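Local coordinates for putative GGDEF domain protein (Pseudomonas aeruginosa, PDB 7E6G) that probably makes the second messenger cyclic di-GMP from two molecules of GTP, as a magnesium-dependent diguanylate cyclase, at residues R164-E169 and F184-P189. Numbering follows the deposited sequence.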
loop_
_atom_site.group_PDB
_atom_site.type_symbol
_atom_site.label_atom_id
_atom_site.label_comp_id
_atom_site.label_asym_id
_atom_site.label_seq_id
_atom_site.Cartn_x
_atom_site.Cartn_y
_atom_site.Cartn_z
ATOM N N ARG A 164 36.551 -15.337 21.919
ATOM C CA ARG A 164 36.595 -13.877 21.914
ATOM C C ARG A 164 37.964 -13.392 21.469
ATOM O O ARG A 164 38.079 -12.519 20.595
ATOM C CB ARG A 164 36.254 -13.327 23.300
ATOM C CG ARG A 164 34.782 -13.046 23.504
ATOM C CD ARG A 164 34.492 -12.523 24.905
ATOM N NE ARG A 164 33.243 -13.064 25.456
ATOM C CZ ARG A 164 32.973 -13.137 26.762
ATOM N NH1 ARG A 164 33.868 -12.704 27.649
ATOM N NH2 ARG A 164 31.815 -13.645 27.187
ATOM N N ALA A 165 39.018 -13.986 22.035
ATOM C CA ALA A 165 40.369 -13.520 21.763
ATOM C C ALA A 165 40.726 -13.710 20.303
ATOM O O ALA A 165 41.301 -12.808 19.680
ATOM C CB ALA A 165 41.373 -14.251 22.654
ATOM N N MET A 166 40.393 -14.871 19.737
ATOM C CA MET A 166 40.743 -15.116 18.343
ATOM C C MET A 166 39.973 -14.186 17.419
ATOM O O MET A 166 40.564 -13.578 16.517
ATOM C CB MET A 166 40.512 -16.584 17.978
ATOM C CG MET A 166 41.563 -17.491 18.602
ATOM S SD MET A 166 41.454 -19.212 18.087
ATOM C CE MET A 166 39.712 -19.512 18.426
ATOM N N GLU A 167 38.667 -14.023 17.653
ATOM C CA GLU A 167 37.890 -13.116 16.816
ATOM C C GLU A 167 38.410 -11.686 16.888
ATOM O O GLU A 167 38.293 -10.939 15.912
ATOM C CB GLU A 167 36.425 -13.161 17.216
ATOM C CG GLU A 167 35.740 -14.389 16.730
ATOM C CD GLU A 167 35.342 -14.293 15.265
ATOM O OE1 GLU A 167 34.125 -14.282 14.977
ATOM O OE2 GLU A 167 36.246 -14.225 14.399
ATOM N N SER A 168 38.993 -11.285 18.018
ATOM C CA SER A 168 39.469 -9.909 18.124
ATOM C C SER A 168 40.716 -9.617 17.288
ATOM O O SER A 168 40.971 -8.449 16.991
ATOM C CB SER A 168 39.757 -9.554 19.577
ATOM O OG SER A 168 39.783 -8.140 19.727
ATOM N N GLU A 169 41.510 -10.621 16.926
ATOM C CA GLU A 169 42.712 -10.398 16.126
ATOM C C GLU A 169 42.530 -10.747 14.659
ATOM O O GLU A 169 43.519 -10.762 13.921
ATOM C CB GLU A 169 43.899 -11.209 16.666
ATOM C CG GLU A 169 44.301 -10.905 18.109
ATOM C CD GLU A 169 44.796 -9.481 18.332
ATOM O OE1 GLU A 169 44.397 -8.902 19.376
ATOM O OE2 GLU A 169 45.582 -8.960 17.489
ATOM N N PHE A 184 39.314 -25.402 16.660
ATOM C CA PHE A 184 38.804 -24.252 15.934
ATOM C C PHE A 184 39.418 -24.233 14.542
ATOM O O PHE A 184 40.586 -24.581 14.358
ATOM C CB PHE A 184 39.127 -22.933 16.652
ATOM C CG PHE A 184 38.525 -22.802 18.036
ATOM C CD1 PHE A 184 39.193 -23.291 19.151
ATOM C CD2 PHE A 184 37.308 -22.151 18.222
ATOM C CE1 PHE A 184 38.662 -23.152 20.406
ATOM C CE2 PHE A 184 36.764 -22.008 19.495
ATOM C CZ PHE A 184 37.441 -22.510 20.587
ATOM N N LEU A 185 38.633 -23.818 13.563
ATOM C CA LEU A 185 39.094 -23.716 12.189
ATOM C C LEU A 185 39.045 -22.255 11.783
ATOM O O LEU A 185 37.974 -21.637 11.789
ATOM C CB LEU A 185 38.250 -24.579 11.250
ATOM C CG LEU A 185 38.825 -24.640 9.837
ATOM C CD1 LEU A 185 40.254 -25.157 9.824
ATOM C CD2 LEU A 185 37.955 -25.509 8.942
ATOM N N LEU A 186 40.204 -21.699 11.469
ATOM C CA LEU A 186 40.329 -20.355 10.934
ATOM C C LEU A 186 40.353 -20.466 9.412
ATOM O O LEU A 186 41.155 -21.226 8.857
ATOM C CB LEU A 186 41.606 -19.691 11.458
ATOM C CG LEU A 186 41.609 -18.962 12.820
ATOM C CD1 LEU A 186 40.885 -19.725 13.945
ATOM C CD2 LEU A 186 43.032 -18.646 13.256
ATOM N N LEU A 187 39.462 -19.742 8.747
ATOM C CA LEU A 187 39.490 -19.583 7.303
ATOM C C LEU A 187 39.847 -18.137 6.982
ATOM O O LEU A 187 39.107 -17.204 7.339
ATOM C CB LEU A 187 38.157 -19.963 6.673
ATOM C CG LEU A 187 38.071 -19.667 5.176
ATOM C CD1 LEU A 187 38.742 -20.734 4.382
ATOM C CD2 LEU A 187 36.616 -19.595 4.782
ATOM N N LEU A 188 40.989 -17.942 6.333
ATOM C CA LEU A 188 41.334 -16.609 5.858
ATOM C C LEU A 188 41.118 -16.573 4.354
ATOM O O LEU A 188 41.939 -17.114 3.590
ATOM C CB LEU A 188 42.777 -16.236 6.210
ATOM C CG LEU A 188 43.254 -16.574 7.616
ATOM C CD1 LEU A 188 44.607 -15.923 7.876
ATOM C CD2 LEU A 188 42.236 -16.130 8.633
ATOM N N PRO A 189 40.036 -15.968 3.885
ATOM C CA PRO A 189 39.745 -15.976 2.454
ATOM C C PRO A 189 40.592 -14.953 1.724
ATOM O O PRO A 189 40.991 -13.926 2.280
ATOM C CB PRO A 189 38.259 -15.608 2.398
ATOM C CG PRO A 189 38.060 -14.741 3.594
ATOM C CD PRO A 189 39.051 -15.182 4.651
#
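M166, near the C-terminal end of helix 152-168, faces L186 on strand 183-188 with their CA atoms 9.1 Å apart, a gap bridged by side chains alone, without a hydrogen bond between the segments. The long, unbranched M166 reaches into it: the chain leaves the helix extended, and a bend at chi3 (-52°) lays the terminal methyl on one face of the F184 ring. M166 CE lies 3.7 Å from the centroid of the F184 ring, 20° off the normal, a CH-pi contact displaced toward the CB side of the ring, with CG of F184 the nearest atom at 3.5 Å. The sulfur sits farther back and obliquely, M166 SD being 5.0 Å from the centroid of the F184 ring, which makes this a Met-aromatic contact as well. Phenylalanine suits the place because it offers a broad apolar face. L186, two residues along and on the same side of the strand, suits this buried spot with a branched apolar end that packs beside the thioether, CD1 lying 4.2 Å from M166 SD. Here helix 152-168 packs on the central sheet of the GGDEF domain. M166 also touches C176 and L138 on the strands flanking 183-188, and V203 and V207 of helix 193-208.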